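Local coordinates for actin-binding protein (Saccharomyces cerevisiae, PDB 1HQZ) that binds actin filaments, but not actin monomers, and recruits the ARP2/3 complex to their sides, here as its N-terminal cofilin-homology domain, at residues Ile34-Ala39 / Glu61-Tyr66. Residues are numbered along the deposited sequence; the frame is centred on the assembly and turned at random.
Sequences IISPNA and ETKVQY
Gln65 reaches across to Ser36 with its whole side chain, from CB to the amide. CB lies 3.3 Å from Ile35 O, with Ile34 CG2 a little further off. CG stands anti to the carbonyl carbon (chi1 -53°) and passes Ser36 OG at 3.5 Å, and the chain runs on extended to the amide. CD follows, close to Ser36 CB and OG. NE2 then donates to Ser36 OG, 2.9 Å away, along a nearly straight bond (166° at the hydrogen) with the hydroxyl oxygen close to the amide plane. OE1 accepts from the backbone N of Asp60, so both ends of the buried amide are held and its flip is fixed; a weak bond from NE2 to Glu46 adds to this. Lys63 also comes up to this hydroxyl, its CD 3.3 Å from Ser36 OG.

In the ADF-H fold, strands 32-37 and 65-71 are antiparallel neighbours inside the mixed sheet, and this is where they begin to part. Ile35 and Tyr66 form a hydrogen-bonded pair: Ile35 N to Tyr66 O at 2.7 Å, Tyr66 N to Ile35 O at 3.1 Å. Their side chains share the sheet face covered by helix 93-110, Ile35 CG1 packing 3.7 Å from Tyr66 CB. Past this pair the strands diverge; Pro37, with no N-H, could not donate to Val64 O in any case, and its CD sits 3.5 Å from that oxygen, which takes a hydrogen bond from the hydroxyl of Tyr43.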
# COMPACT_ATOMS: atom_id res chain seq x y z
N ILE A 34 -5.01 2.72 -1.43
CA ILE A 34 -4.18 2.32 -2.55
C ILE A 34 -3.92 3.59 -3.35
O ILE A 34 -4.87 4.29 -3.72
CB ILE A 34 -4.88 1.31 -3.49
CG1 ILE A 34 -5.02 -0.05 -2.80
CG2 ILE A 34 -4.08 1.18 -4.80
CD1 ILE A 34 -5.63 -1.15 -3.69
N ILE A 35 -2.66 3.91 -3.58
CA ILE A 35 -2.35 5.09 -4.39
C ILE A 35 -1.87 4.64 -5.76
O ILE A 35 -1.07 3.71 -5.87
CB ILE A 35 -1.27 6.00 -3.74
CG1 ILE A 35 0.04 5.23 -3.59
CG2 ILE A 35 -1.78 6.53 -2.40
CD1 ILE A 35 1.18 6.09 -3.10
N SER A 36 -2.37 5.30 -6.80
CA SER A 36 -2.05 4.96 -8.17
C SER A 36 -1.70 6.23 -8.97
O SER A 36 -2.12 7.33 -8.61
CB SER A 36 -3.25 4.23 -8.79
OG SER A 36 -2.95 3.69 -10.07
N PRO A 37 -0.94 6.08 -10.06
CA PRO A 37 -0.56 7.24 -10.87
C PRO A 37 -1.65 7.70 -11.84
O PRO A 37 -2.27 6.87 -12.51
CB PRO A 37 0.68 6.73 -11.60
CG PRO A 37 0.30 5.31 -11.90
CD PRO A 37 -0.35 4.84 -10.60
N ASN A 38 -1.88 9.01 -11.90
CA ASN A 38 -2.90 9.56 -12.80
C ASN A 38 -2.34 9.73 -14.21
O ASN A 38 -1.22 9.32 -14.50
CB ASN A 38 -3.44 10.90 -12.29
CG ASN A 38 -2.36 11.97 -12.16
OD1 ASN A 38 -1.41 12.02 -12.94
ND2 ASN A 38 -2.52 12.84 -11.16
N ALA A 39 -3.14 10.33 -15.09
CA ALA A 39 -2.72 10.55 -16.47
C ALA A 39 -1.38 11.28 -16.56
O ALA A 39 -0.59 11.03 -17.47
CB ALA A 39 -3.79 11.33 -17.22
N GLU A 61 -3.87 -4.46 -12.40
CA GLU A 61 -2.83 -5.24 -13.07
C GLU A 61 -2.06 -4.53 -14.18
O GLU A 61 -1.14 -5.10 -14.75
CB GLU A 61 -3.41 -6.54 -13.63
CG GLU A 61 -4.53 -6.33 -14.64
CD GLU A 61 -5.04 -7.64 -15.22
OE1 GLU A 61 -5.47 -8.52 -14.43
OE2 GLU A 61 -5.02 -7.79 -16.46
N THR A 62 -2.43 -3.29 -14.48
CA THR A 62 -1.72 -2.55 -15.53
C THR A 62 -0.93 -1.37 -14.98
O THR A 62 -0.33 -0.61 -15.74
CB THR A 62 -2.70 -2.02 -16.62
OG1 THR A 62 -3.62 -1.08 -16.03
CG2 THR A 62 -3.47 -3.17 -17.26
N LYS A 63 -0.93 -1.20 -13.66
CA LYS A 63 -0.23 -0.08 -13.05
C LYS A 63 0.56 -0.46 -11.81
O LYS A 63 0.20 -1.40 -11.10
CB LYS A 63 -1.22 1.02 -12.64
CG LYS A 63 -2.13 1.52 -13.74
CD LYS A 63 -3.17 2.46 -13.16
CE LYS A 63 -4.22 2.84 -14.19
NZ LYS A 63 -5.21 3.78 -13.60
N VAL A 64 1.63 0.30 -11.56
CA VAL A 64 2.45 0.11 -10.38
C VAL A 64 1.73 0.92 -9.31
O VAL A 64 1.51 2.12 -9.49
CB VAL A 64 3.86 0.68 -10.58
CG1 VAL A 64 4.61 0.71 -9.25
CG2 VAL A 64 4.61 -0.15 -11.58
N GLN A 65 1.36 0.29 -8.21
CA GLN A 65 0.65 1.00 -7.16
C GLN A 65 1.19 0.66 -5.79
O GLN A 65 1.94 -0.29 -5.61
CB GLN A 65 -0.84 0.65 -7.20
CG GLN A 65 -1.49 0.85 -8.57
CD GLN A 65 -2.90 0.30 -8.61
OE1 GLN A 65 -3.13 -0.87 -8.30
NE2 GLN A 65 -3.85 1.13 -9.00
N TYR A 66 0.78 1.43 -4.80
CA TYR A 66 1.21 1.18 -3.44
C TYR A 66 -0.02 1.17 -2.57
O TYR A 66 -0.91 2.01 -2.73
CB TYR A 66 2.21 2.24 -2.99
CG TYR A 66 3.38 2.35 -3.94
CD1 TYR A 66 3.30 3.13 -5.09
CD2 TYR A 66 4.52 1.58 -3.75
CE1 TYR A 66 4.33 3.13 -6.03
CE2 TYR A 66 5.56 1.57 -4.68
CZ TYR A 66 5.45 2.35 -5.82
OH TYR A 66 6.44 2.31 -6.76